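Local structure of oxidoreductase, iron/ascorbate family (3ON7) at residues N178-L183 with I212-M217; D85-Y90 with R153-P158. The protein probably uses iron(II), 2-oxoglutarate and oxygen to form ethene, and also to oxidise L-arginine to guanidine and glutamic semialdehyde. All coordinates share one frame; numbering follows the deposited sequence.

In the fold
Both segments of contact 2 precede those of contact 1 in the chain, yet all lie in the same mixed sheet, the two centres about 20 Å and the nearest atoms about 7 Å apart. Strand 245-252 lies between the two pairs, hydrogen-bonded on one side to 180-184 of contact 1 and on the other to 151-157 of contact 2. The central strands fit the larger sheet of the double-stranded beta-helix of 2-oxoglutarate oxygenases, with N-terminal strands added at the edges. Contact 1 is deep in the chain, beside D176 of a probable iron site. Contact 2 joins N-terminal strand 88-92 to the oxygenase core, and a second subunit packs against it.

Contact 1. Residues N178-L183 with I212-M217; sequences NLITVL and INIGDM
T181 and N213 exchange both backbone hydrogen bonds of an antiparallel pair, T181 N to N213 O at 3.0 Å and N213 N to T181 O at 3.1 Å. Backbone hydrogen bonding continues beyond strand 212-214: G215 N reaches L179 O at 2.9 Å, from 47° above the carbonyl plane, and M217 N of helix 216-221 bonds N178 O at 3.2 Å. G215 is the N-cap of that helix, and a side chain here would run into N178 O.

In the double-stranded beta-helix expected of this family, these strands lie beside the probable iron site, without metal here, and D176 probably belongs to its HxD...H triad. T181 and N213 share a face of the sheet, N178 reaching in from the preceding loop. N213 CG sits between its backbone N and carbonyl carbon (chi1 73°), which brings OD1 alongside T181 CB at 3.3 Å, while T181 OG1 and N213 ND2 both bond D176 OD2. N178 ND2 gives T181 OG1 a nearly straight 2.9 Å bond, steadying the hydroxyl that holds D176.

On the other face, V182 CG2 meets I212 CG1 at 4.2 Å and I180 CD1 approaches I212 CG2 at 4.4 Å, I180 against L121 and I212 against L120 of helix 103-126.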
loop_
_atom_site.group_PDB
_atom_site.type_symbol
_atom_site.label_atom_id
_atom_site.label_comp_id
_atom_site.label_asym_id
_atom_site.label_seq_id
_atom_site.Cartn_x
_atom_site.Cartn_y
_atom_site.Cartn_z
ATOM N N ASN B 178 3.812 -0.636 -18.969
ATOM C CA ASN B 178 4.900 -1.614 -18.865
ATOM C C ASN B 178 5.827 -1.604 -20.090
ATOM O O ASN B 178 5.875 -0.612 -20.816
ATOM C CB ASN B 178 4.301 -2.989 -18.609
ATOM C CG ASN B 178 3.223 -3.330 -19.598
ATOM O OD1 ASN B 178 2.154 -2.746 -19.544
ATOM N ND2 ASN B 178 3.517 -4.211 -20.546
ATOM N N LEU B 179 6.609 -2.672 -20.283
ATOM C CA LEU B 179 7.594 -2.723 -21.376
ATOM C C LEU B 179 6.917 -3.067 -22.678
ATOM O O LEU B 179 6.858 -2.225 -23.567
ATOM C CB LEU B 179 8.735 -3.691 -21.070
ATOM C CG LEU B 179 10.001 -3.416 -21.899
ATOM C CD1 LEU B 179 10.642 -2.097 -21.519
ATOM C CD2 LEU B 179 11.001 -4.553 -21.760
ATOM N N ILE B 180 6.428 -4.299 -22.803
ATOM C CA ILE B 180 5.525 -4.660 -23.890
ATOM C C ILE B 180 4.402 -5.527 -23.371
ATOM O O ILE B 180 4.540 -6.210 -22.355
ATOM C CB ILE B 180 6.208 -5.401 -25.091
ATOM C CG1 ILE B 180 6.882 -6.705 -24.653
ATOM C CG2 ILE B 180 7.211 -4.486 -25.803
ATOM C CD1 ILE B 180 7.332 -7.567 -25.826
ATOM N N THR B 181 3.311 -5.516 -24.119
ATOM C CA THR B 181 2.156 -6.320 -23.828
ATOM C C THR B 181 1.862 -7.247 -25.009
ATOM O O THR B 181 2.078 -6.872 -26.134
ATOM C CB THR B 181 0.992 -5.406 -23.524
ATOM O OG1 THR B 181 1.352 -4.594 -22.389
ATOM C CG2 THR B 181 -0.287 -6.220 -23.245
ATOM N N VAL B 182 1.376 -8.456 -24.732
ATOM C CA VAL B 182 1.203 -9.495 -25.748
ATOM C C VAL B 182 -0.208 -10.100 -25.630
ATOM O O VAL B 182 -0.563 -10.619 -24.571
ATOM C CB VAL B 182 2.248 -10.609 -25.498
ATOM C CG1 VAL B 182 1.926 -11.863 -26.325
ATOM C CG2 VAL B 182 3.664 -10.070 -25.747
ATOM N N LEU B 183 -1.013 -10.020 -26.690
ATOM C CA LEU B 183 -2.433 -10.446 -26.605
ATOM C C LEU B 183 -2.925 -11.262 -27.813
ATOM O O LEU B 183 -3.074 -10.709 -28.897
ATOM C CB LEU B 183 -3.326 -9.217 -26.423
ATOM C CG LEU B 183 -4.849 -9.409 -26.526
ATOM C CD1 LEU B 183 -5.408 -10.083 -25.297
ATOM C CD2 LEU B 183 -5.542 -8.074 -26.738
ATOM N N ILE B 212 0.838 -7.090 -30.305
ATOM C CA ILE B 212 1.908 -6.681 -29.420
ATOM C C ILE B 212 2.016 -5.177 -29.432
ATOM O O ILE B 212 2.031 -4.562 -30.501
ATOM C CB ILE B 212 3.243 -7.295 -29.852
ATOM C CG1 ILE B 212 3.162 -8.831 -29.779
ATOM C CG2 ILE B 212 4.394 -6.792 -28.978
ATOM C CD1 ILE B 212 2.961 -9.473 -31.105
ATOM N N ASN B 213 2.103 -4.576 -28.244
ATOM C CA ASN B 213 2.223 -3.136 -28.158
ATOM C C ASN B 213 3.299 -2.658 -27.176
ATOM O O ASN B 213 3.602 -3.320 -26.183
ATOM C CB ASN B 213 0.857 -2.506 -27.899
ATOM C CG ASN B 213 0.357 -2.714 -26.477
ATOM O OD1 ASN B 213 -0.188 -3.773 -26.123
ATOM N ND2 ASN B 213 0.495 -1.678 -25.660
ATOM N N ILE B 214 3.924 -1.544 -27.545
ATOM C CA ILE B 214 4.888 -0.811 -26.728
ATOM C C ILE B 214 4.158 -0.232 -25.526
ATOM O O ILE B 214 3.029 0.248 -25.675
ATOM C CB ILE B 214 5.435 0.397 -27.521
ATOM C CG1 ILE B 214 6.147 -0.053 -28.794
ATOM C CG2 ILE B 214 6.373 1.308 -26.640
ATOM C CD1 ILE B 214 7.371 -0.967 -28.585
ATOM N N GLY B 215 4.801 -0.267 -24.358
ATOM C CA GLY B 215 4.285 0.367 -23.131
ATOM C C GLY B 215 5.171 1.538 -22.692
ATOM O O GLY B 215 6.295 1.706 -23.202
ATOM N N ASP B 216 4.668 2.355 -21.758
ATOM C CA ASP B 216 5.349 3.601 -21.372
ATOM C C ASP B 216 6.815 3.430 -21.006
ATOM O O ASP B 216 7.649 4.288 -21.315
ATOM C CB ASP B 216 4.647 4.273 -20.191
ATOM C CG ASP B 216 3.340 4.895 -20.584
ATOM O OD1 ASP B 216 3.100 4.963 -21.807
ATOM O OD2 ASP B 216 2.559 5.290 -19.684
HETATM N N MSE B 217 7.137 2.338 -20.331
HETATM C CA MSE B 217 8.520 2.119 -19.936
HETATM C C MSE B 217 9.497 1.875 -21.110
HETATM O O MSE B 217 10.658 2.252 -21.008
HETATM C CB MSE B 217 8.609 1.035 -18.880
HETATM C CG MSE B 217 8.214 1.538 -17.495
HETATM SE SE MSE B 217 8.111 0.060 -16.280
HETATM C CE MSE B 217 7.265 0.951 -14.790
#

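Contact 2. Residues D85-Y90 with R153-P158; sequences DIKEYY and RILHYP
The hydrogen-bonded antiparallel pair of E88 and H156 adds strand 88-92 to the edge of core strand 151-157, extending the larger sheet of a probable double-stranded beta-helix. Their side chains run together on one face, where H156 ND1 donates to the anti lone pair of E88 OE2 at 2.7 Å, ring and carboxylate planes 28° apart. E88 OE1 takes a salt bridge from K56, and H156 NE2 bonds S244, so both ends of the imidazole are held. An alanine at E88 would probably leave H156 ND1 and the K56 amine without their carboxylate and the imidazole freer to turn.

The K87 side chain starts with CB over a face of the Y157 ring, a CH-pi contact 4.0 Å from its centroid. CG lies between the backbone N and carbonyl carbon (chi1 70°), which sends the chain alongside the tyrosine. CD passes Y157 OH at 4.0 Å, CD and CE run alongside L155 CD1, modelled in two conformers, and a bend beyond CD brings NZ to D85 OD2, a salt bridge of 3.0 Å.

R153 brings NH2 over one face of the Y89 ring, the guanidinium steeply inclined to it, a cation-pi pair with CZ 4.2 Å from the centroid and 9° off the normal. E272 of the second subunit salt-bridges R153 NH2 and bonds Y89 OH. Just outside the strands, one water donates to I86 O (2.7 Å) and P158 O (2.8 Å).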
loop_
_atom_site.group_PDB
_atom_site.type_symbol
_atom_site.label_atom_id
_atom_site.label_comp_id
_atom_site.label_asym_id
_atom_site.label_seq_id
_atom_site.Cartn_x
_atom_site.Cartn_y
_atom_site.Cartn_z
ATOM N N ASP B 85 -19.040 -3.655 -11.999
ATOM C CA ASP B 85 -18.264 -3.570 -13.214
ATOM C C ASP B 85 -18.784 -4.633 -14.187
ATOM O O ASP B 85 -19.497 -5.553 -13.770
ATOM C CB ASP B 85 -16.770 -3.760 -12.931
ATOM C CG ASP B 85 -15.872 -3.131 -14.003
ATOM O OD1 ASP B 85 -16.378 -2.685 -15.042
ATOM O OD2 ASP B 85 -14.646 -3.070 -13.796
ATOM N N ILE B 86 -18.446 -4.476 -15.467
ATOM C CA ILE B 86 -18.912 -5.372 -16.532
ATOM C C ILE B 86 -17.916 -6.505 -16.809
ATOM O O ILE B 86 -18.025 -7.199 -17.816
ATOM C CB ILE B 86 -19.199 -4.598 -17.853
ATOM C CG1 ILE B 86 -17.918 -3.926 -18.389
ATOM C CG2 ILE B 86 -20.309 -3.598 -17.637
ATOM C CD1 ILE B 86 -18.044 -3.397 -19.819
ATOM N N LYS B 87 -16.939 -6.679 -15.919
ATOM C CA LYS B 87 -15.929 -7.707 -16.062
ATOM C C LYS B 87 -15.469 -8.227 -14.702
ATOM O O LYS B 87 -15.538 -7.516 -13.698
ATOM C CB LYS B 87 -14.723 -7.179 -16.853
ATOM C CG LYS B 87 -13.859 -6.144 -16.113
ATOM C CD LYS B 87 -12.661 -5.706 -16.952
ATOM C CE LYS B 87 -11.910 -4.492 -16.386
ATOM N NZ LYS B 87 -12.778 -3.281 -16.189
ATOM N N GLU B 88 -15.004 -9.471 -14.702
ATOM C CA GLU B 88 -14.342 -10.106 -13.555
ATOM C C GLU B 88 -13.028 -10.646 -14.130
ATOM O O GLU B 88 -12.884 -10.774 -15.344
ATOM C CB GLU B 88 -15.221 -11.216 -12.940
ATOM C CG GLU B 88 -15.383 -12.445 -13.842
ATOM C CD GLU B 88 -16.436 -13.448 -13.393
ATOM O OE1 GLU B 88 -16.812 -13.484 -12.187
ATOM O OE2 GLU B 88 -16.876 -14.238 -14.268
ATOM N N TYR B 89 -12.037 -10.895 -13.294
ATOM C CA TYR B 89 -10.761 -11.309 -13.834
ATOM C C TYR B 89 -9.951 -12.034 -12.817
ATOM O O TYR B 89 -10.301 -12.052 -11.640
ATOM C CB TYR B 89 -9.978 -10.108 -14.414
ATOM C CG TYR B 89 -9.858 -8.906 -13.500
ATOM C CD1 TYR B 89 -10.825 -7.907 -13.494
ATOM C CD2 TYR B 89 -8.761 -8.752 -12.665
ATOM C CE1 TYR B 89 -10.715 -6.788 -12.651
ATOM C CE2 TYR B 89 -8.636 -7.631 -11.839
ATOM C CZ TYR B 89 -9.608 -6.663 -11.831
ATOM O OH TYR B 89 -9.463 -5.575 -11.010
ATOM N N TYR B 90 -8.881 -12.652 -13.299
ATOM C CA TYR B 90 -7.953 -13.394 -12.482
ATOM C C TYR B 90 -6.534 -12.935 -12.828
ATOM O O TYR B 90 -6.150 -12.881 -14.009
ATOM C CB TYR B 90 -8.088 -14.885 -12.770
ATOM C CG TYR B 90 -7.522 -15.759 -11.706
ATOM C CD1 TYR B 90 -6.144 -15.819 -11.483
ATOM C CD2 TYR B 90 -8.345 -16.517 -10.896
ATOM C CE1 TYR B 90 -5.623 -16.612 -10.480
ATOM C CE2 TYR B 90 -7.823 -17.287 -9.881
ATOM C CZ TYR B 90 -6.471 -17.355 -9.692
ATOM O OH TYR B 90 -5.958 -18.142 -8.684
ATOM N N ARG B 153 -3.120 -11.535 -16.998
ATOM C CA ARG B 153 -4.401 -11.069 -16.519
ATOM C C ARG B 153 -5.421 -11.793 -17.400
ATOM O O ARG B 153 -5.377 -11.688 -18.622
ATOM C CB ARG B 153 -4.419 -9.547 -16.723
ATOM C CG ARG B 153 -5.613 -8.774 -16.243
ATOM C CD ARG B 153 -5.356 -7.229 -16.178
ATOM N NE ARG B 153 -6.212 -6.645 -15.144
ATOM C CZ ARG B 153 -7.182 -5.743 -15.318
ATOM N NH1 ARG B 153 -7.455 -5.189 -16.495
ATOM N NH2 ARG B 153 -7.879 -5.363 -14.264
ATOM N N ILE B 154 -6.292 -12.594 -16.794
ATOM C CA ILE B 154 -7.326 -13.305 -17.544
ATOM C C ILE B 154 -8.638 -12.575 -17.316
ATOM O O ILE B 154 -9.158 -12.582 -16.202
ATOM C CB ILE B 154 -7.394 -14.775 -17.110
ATOM C CG1 ILE B 154 -5.996 -15.380 -17.228
ATOM C CG2 ILE B 154 -8.459 -15.590 -17.948
ATOM C CD1 ILE B 154 -5.890 -16.844 -16.973
ATOM N N LEU B 155 -9.145 -11.920 -18.374
ATOM C CA LEU B 155 -10.344 -11.088 -18.286
ATOM C C LEU B 155 -11.572 -11.847 -18.765
ATOM O O LEU B 155 -11.510 -12.558 -19.772
ATOM C CB LEU B 155 -10.175 -9.825 -19.139
ATOM C CG LEU B 155 -9.380 -8.708 -18.462
ATOM C CD1 LEU B 155 -10.309 -7.762 -17.745
ATOM C CD2 LEU B 155 -8.359 -9.279 -17.482
ATOM N N HIS B 156 -12.686 -11.693 -18.041
ATOM C CA HIS B 156 -13.961 -12.263 -18.450
ATOM C C HIS B 156 -15.082 -11.233 -18.370
ATOM O O HIS B 156 -15.392 -10.747 -17.295
ATOM C CB HIS B 156 -14.343 -13.476 -17.618
ATOM C CG HIS B 156 -15.706 -14.019 -17.949
ATOM N ND1 HIS B 156 -16.680 -14.233 -16.997
ATOM C CD2 HIS B 156 -16.256 -14.377 -19.135
ATOM C CE1 HIS B 156 -17.768 -14.712 -17.583
ATOM N NE2 HIS B 156 -17.533 -14.809 -18.880
ATOM N N TYR B 157 -15.655 -10.902 -19.528
ATOM C CA TYR B 157 -16.854 -10.108 -19.613
ATOM C C TYR B 157 -18.037 -11.031 -19.684
ATOM O O TYR B 157 -18.247 -11.664 -20.712
ATOM C CB TYR B 157 -16.840 -9.249 -20.867
ATOM C CG TYR B 157 -15.737 -8.235 -20.883
ATOM C CD1 TYR B 157 -14.464 -8.563 -21.355
ATOM C CD2 TYR B 157 -15.966 -6.944 -20.430
ATOM C CE1 TYR B 157 -13.455 -7.624 -21.374
ATOM C CE2 TYR B 157 -14.958 -6.001 -20.436
ATOM C CZ TYR B 157 -13.709 -6.343 -20.905
ATOM O OH TYR B 157 -12.737 -5.391 -20.919
ATOM N N PRO B 158 -18.833 -11.103 -18.608
ATOM C CA PRO B 158 -20.005 -11.987 -18.640
ATOM C C PRO B 158 -21.129 -11.532 -19.578
ATOM O O PRO B 158 -21.239 -10.342 -19.895
ATOM C CB PRO B 158 -20.517 -11.965 -17.183
ATOM C CG PRO B 158 -19.373 -11.437 -16.361
ATOM C CD PRO B 158 -18.635 -10.496 -17.278
HETATM O O HOH W 1 -20.124 -7.787 -19.366
HETATM O O HOH W 2 -12.449 -3.302 -19.436
#